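Side-chain contacts in mannan endo-1,4-beta-mannosidase (Bacillus subtilis, PDB 3CBW), which catalyses the endo hydrolysis of beta-1,4-linked mannan, galactomannan and glucomannan, taking part in the breakdown of glucomannan: residues S43-G48 against M56-R61; S112-N117 against L305-E310. The protein carries 3 engineered substitutions. One frame throughout, in Å; residues are numbered along the deposited sequence.

Interaction 1: residues S43-G48 against M56-R61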
# COMPACT_ATOMS: atom_id res chain seq x y z
N SER A 43 8.42 8.87 5.51
CA SER A 43 7.94 8.03 6.61
C SER A 43 6.46 7.71 6.41
O SER A 43 5.75 8.40 5.68
CB SER A 43 8.18 8.73 7.93
OG SER A 43 7.50 9.97 7.93
N GLY A 44 6.01 6.67 7.08
CA GLY A 44 4.64 6.22 6.94
C GLY A 44 4.24 5.36 8.09
O GLY A 44 5.07 4.66 8.69
N ALA A 45 2.95 5.38 8.38
CA ALA A 45 2.38 4.53 9.41
C ALA A 45 0.97 4.11 9.04
O ALA A 45 0.22 4.88 8.46
CB ALA A 45 2.34 5.25 10.73
N PHE A 46 0.63 2.87 9.38
CA PHE A 46 -0.73 2.37 9.26
C PHE A 46 -1.57 2.88 10.42
O PHE A 46 -1.20 2.74 11.59
CB PHE A 46 -0.71 0.85 9.27
CG PHE A 46 -2.06 0.21 9.10
CD1 PHE A 46 -2.87 0.53 8.00
CD2 PHE A 46 -2.52 -0.73 10.01
CE1 PHE A 46 -4.11 -0.07 7.81
CE2 PHE A 46 -3.76 -1.35 9.83
CZ PHE A 46 -4.55 -1.02 8.73
N GLY A 47 -2.71 3.49 10.10
CA GLY A 47 -3.59 4.05 11.12
C GLY A 47 -4.66 3.10 11.61
O GLY A 47 -5.27 3.37 12.64
N GLY A 48 -4.92 2.03 10.85
CA GLY A 48 -5.89 1.02 11.25
C GLY A 48 -6.96 0.75 10.21
O GLY A 48 -6.94 1.28 9.10
N MET A 56 -6.45 8.56 14.62
CA MET A 56 -5.23 9.36 14.54
C MET A 56 -4.24 9.01 15.64
O MET A 56 -3.17 9.61 15.70
CB MET A 56 -5.58 10.85 14.56
CG MET A 56 -6.45 11.27 13.36
SD MET A 56 -5.86 10.71 11.71
CE MET A 56 -4.27 11.50 11.68
N ALA A 57 -4.58 8.03 16.48
CA ALA A 57 -3.74 7.68 17.63
C ALA A 57 -2.32 7.28 17.23
O ALA A 57 -1.35 7.69 17.86
CB ALA A 57 -4.38 6.57 18.48
N GLU A 58 -2.21 6.48 16.17
CA GLU A 58 -0.89 6.06 15.70
C GLU A 58 -0.02 7.26 15.28
O GLU A 58 1.12 7.37 15.70
CB GLU A 58 -1.02 5.02 14.57
CG GLU A 58 0.32 4.54 13.98
CD GLU A 58 1.22 3.81 14.98
OE1 GLU A 58 0.73 3.36 16.05
OE2 GLU A 58 2.42 3.67 14.69
N ALA A 59 -0.57 8.17 14.47
CA ALA A 59 0.16 9.39 14.11
C ALA A 59 0.53 10.21 15.34
O ALA A 59 1.64 10.71 15.45
CB ALA A 59 -0.65 10.23 13.14
N ASP A 60 -0.41 10.33 16.27
CA ASP A 60 -0.20 11.16 17.46
C ASP A 60 0.87 10.58 18.39
O ASP A 60 1.66 11.33 18.96
CB ASP A 60 -1.53 11.41 18.19
CG ASP A 60 -2.49 12.29 17.38
OD1 ASP A 60 -2.03 13.02 16.47
OD2 ASP A 60 -3.71 12.27 17.66
N ARG A 61 0.90 9.24 18.51
CA ARG A 61 1.92 8.53 19.31
C ARG A 61 3.31 8.70 18.72
O ARG A 61 4.28 8.84 19.46
CB ARG A 61 1.62 7.03 19.41
CG ARG A 61 0.63 6.60 20.46
CD ARG A 61 0.81 5.12 20.83
NE ARG A 61 1.11 4.25 19.68
CZ ARG A 61 1.29 2.93 19.76
NH1 ARG A 61 1.19 2.31 20.93
NH2 ARG A 61 1.56 2.23 18.67
O HOH W 1 -4.49 4.70 15.02
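Ala45 and Gly47 lie on strand 44-48, which runs under helix 57-61 at 7.9 Å between the short axes and 141° between their directions, with Gly47 CA coming to 5.7 Å from Glu58 CA. This is the strand-on-helix packing of the first beta-alpha unit of the barrel, and a single helix residue, Glu58, makes all of the direct contacts. Its CG stands anti to the backbone N (chi1 178°), and this carries the aliphatic part of the chain down onto the strand. There Glu58 CG lies 3.9 Å from the Ala45 methyl, CB, and 3.4 Å from Phe46 O, a buried carbonyl with no hydrogen-bond partner in the model. The bond from CA to CB of Phe46 points away from the helix, so it is the carbonyl of this residue and not its ring that meets Glu58. Beside these contacts, one water bridges the two backbones, donating to Gly47 O at 2.8 Å and accepting from Glu58 N at 3.1 Å.

A bend at chi2 turns the carboxylate along the helix instead of into the strand. Glu58 OE1 takes Arg61 NH2 at 3.0 Å through its syn lone pair, in a salt bridge one turn along, while OE2 is hydrogen-bonded to Ser312 OG. Putting an alanine in place of Glu58 would probably leave Arg61 without its anionic mate, Ser312 without its carboxylate partner, and a gap above the Ala45 methyl. The contact therefore divides the glutamate in two: methylenes pack against the strand, while the buried charge is matched by a guanidinium and a hydroxyl at the other end.

Interaction 2: residues S112-N117 against L305-E310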
# COMPACT_ATOMS: atom_id res chain seq x y z
N SER A 112 -5.18 0.33 1.69
CA SER A 112 -5.11 -1.10 1.36
C SER A 112 -6.46 -1.75 1.63
O SER A 112 -7.36 -1.11 2.15
CB SER A 112 -4.02 -1.80 2.18
OG SER A 112 -4.27 -1.71 3.58
N LEU A 113 -6.58 -3.02 1.25
CA LEU A 113 -7.85 -3.73 1.35
C LEU A 113 -7.68 -5.18 1.79
O LEU A 113 -7.22 -6.02 1.01
CB LEU A 113 -8.55 -3.75 -0.01
CG LEU A 113 -8.84 -2.41 -0.69
CD1 LEU A 113 -9.17 -2.57 -2.16
CD2 LEU A 113 -9.96 -1.68 0.03
N HIS A 114 -8.10 -5.49 3.01
CA HIS A 114 -8.18 -6.89 3.44
C HIS A 114 -9.51 -7.49 3.00
O HIS A 114 -10.39 -7.78 3.82
CB HIS A 114 -7.95 -7.02 4.94
CG HIS A 114 -6.50 -6.92 5.32
ND1 HIS A 114 -5.75 -5.78 5.09
CD2 HIS A 114 -5.67 -7.82 5.89
CE1 HIS A 114 -4.51 -5.99 5.52
NE2 HIS A 114 -4.44 -7.21 6.01
N LEU A 115 -9.67 -7.68 1.69
CA LEU A 115 -10.95 -8.03 1.10
C LEU A 115 -11.50 -9.34 1.60
O LEU A 115 -10.78 -10.35 1.65
CB LEU A 115 -10.83 -8.14 -0.42
CG LEU A 115 -10.53 -6.89 -1.23
CD1 LEU A 115 -10.33 -7.29 -2.70
CD2 LEU A 115 -11.67 -5.89 -1.09
N ALA A 116 -12.79 -9.33 1.94
CA ALA A 116 -13.52 -10.58 2.13
C ALA A 116 -13.46 -11.40 0.85
O ALA A 116 -13.19 -10.86 -0.24
CB ALA A 116 -14.96 -10.28 2.52
N ASN A 117 -13.71 -12.69 0.99
CA ASN A 117 -13.50 -13.67 -0.06
C ASN A 117 -14.80 -13.95 -0.80
O ASN A 117 -15.71 -14.59 -0.25
CB ASN A 117 -13.00 -14.95 0.60
CG ASN A 117 -12.62 -16.04 -0.37
OD1 ASN A 117 -13.00 -16.03 -1.54
ND2 ASN A 117 -11.87 -17.02 0.14
N LEU A 305 6.19 2.23 5.15
CA LEU A 305 4.94 2.30 5.91
C LEU A 305 5.00 1.27 7.01
O LEU A 305 4.85 0.07 6.76
CB LEU A 305 3.71 2.06 5.01
CG LEU A 305 2.35 2.21 5.71
CD1 LEU A 305 1.77 3.56 5.43
CD2 LEU A 305 1.35 1.11 5.32
N ALA A 306 5.32 1.72 8.21
CA ALA A 306 5.38 0.83 9.35
C ALA A 306 3.98 0.52 9.82
O ALA A 306 3.10 1.38 9.79
CB ALA A 306 6.21 1.44 10.46
N TRP A 307 3.76 -0.72 10.26
CA TRP A 307 2.44 -1.07 10.75
C TRP A 307 2.19 -0.47 12.14
O TRP A 307 3.06 0.20 12.71
CB TRP A 307 2.24 -2.59 10.73
CG TRP A 307 0.86 -3.03 10.31
CD1 TRP A 307 -0.05 -3.72 11.06
CD2 TRP A 307 0.25 -2.82 9.02
NE1 TRP A 307 -1.20 -3.95 10.33
CE2 TRP A 307 -1.04 -3.43 9.07
CE3 TRP A 307 0.65 -2.19 7.84
CZ2 TRP A 307 -1.91 -3.41 7.98
CZ3 TRP A 307 -0.24 -2.17 6.76
CH2 TRP A 307 -1.50 -2.79 6.84
N ASN A 308 0.98 -0.64 12.66
CA ASN A 308 0.61 -0.06 13.96
C ASN A 308 0.79 -1.08 15.08
O ASN A 308 1.52 -2.06 14.91
CB ASN A 308 -0.81 0.52 13.91
CG ASN A 308 -1.88 -0.54 13.66
OD1 ASN A 308 -1.59 -1.68 13.29
ND2 ASN A 308 -3.13 -0.16 13.85
N ASP A 309 0.13 -0.84 16.22
CA ASP A 309 0.17 -1.75 17.37
C ASP A 309 1.61 -2.13 17.73
O ASP A 309 2.46 -1.25 17.82
CB ASP A 309 -0.73 -2.97 17.12
CG ASP A 309 -2.19 -2.57 16.89
OD1 ASP A 309 -2.60 -1.45 17.29
OD2 ASP A 309 -2.94 -3.39 16.32
N GLU A 310 1.90 -3.42 17.94
CA GLU A 310 3.24 -3.83 18.39
C GLU A 310 4.35 -3.64 17.35
O GLU A 310 5.54 -3.67 17.69
CB GLU A 310 3.23 -5.28 18.93
CG GLU A 310 2.86 -6.34 17.90
CD GLU A 310 1.37 -6.69 17.92
OE1 GLU A 310 1.06 -7.87 17.65
OE2 GLU A 310 0.53 -5.81 18.22
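Ser112, on the strand that enters this segment, directs its CB toward segment 305-310 and meets the indole of Trp307 at its edge. Ser112 OG lies near the indole plane, 4.4 Å from Trp307 CH2. That is a loose van der Waals approach, with the polar bonding of the hydroxyl made to a different residue.

Two residues on, His114 is the second point of contact. It is the centre of an inverse gamma turn, with a weak bond from Leu115 N to Leu113 O at 3.0 Å. Its CB too is directed toward segment 305-310, and His114 CE1 comes to 4.4 Å from Trp307 CZ2, the two rings meeting obliquely. Asp76 OD2 is hydrogen-bonded to both Ser112 OG and His114 ND1, so one carboxylate oxygen positions both residues that face the tryptophan.

Trp307 reaches them with its chi1 at -141°, well away from a staggered value, which sends the indole inward across the mouth of the barrel. Phe46 stacks on it, Trp311 meets it edge-to-face, and the side chain of Glu275, probably the nucleophile, comes within about 3 Å of that of Trp307, nearest atoms.

His114 and Trp307 are both assigned to substrate binding by similarity, so the contact probably joins two walls of the sugar-binding cleft, at the C-terminal ends of strands on different sides of the barrel. No hydrogen bond crosses between the segments: the indole is placed by aromatic packing, the serine and histidine by hydrogen bonds on their own side.

In the fold
From the N terminus, strand 41-49 comes first, and interaction 1 closes the short seven-residue connection that leads from it to helix 57-66, within the beta-alpha-beta unit completed by strand 72-79. Interaction 2 opens only later, on strand 108-114, and spans 187 residues before strand 301-306 returns. The two are thus in series, neither nesting nor crossing. They meet where the (beta/alpha)8 barrel closes: strands 41-49 and 301-306 are parallel neighbours, joined by probable hydrogen bonds from Phe46 N to Ala306 O (2.9 Å) and from Ala306 N to Gly44 O (3.0 Å). Interaction 1 fixes a helix outside the wall; interaction 2 spans the barrel mouth within.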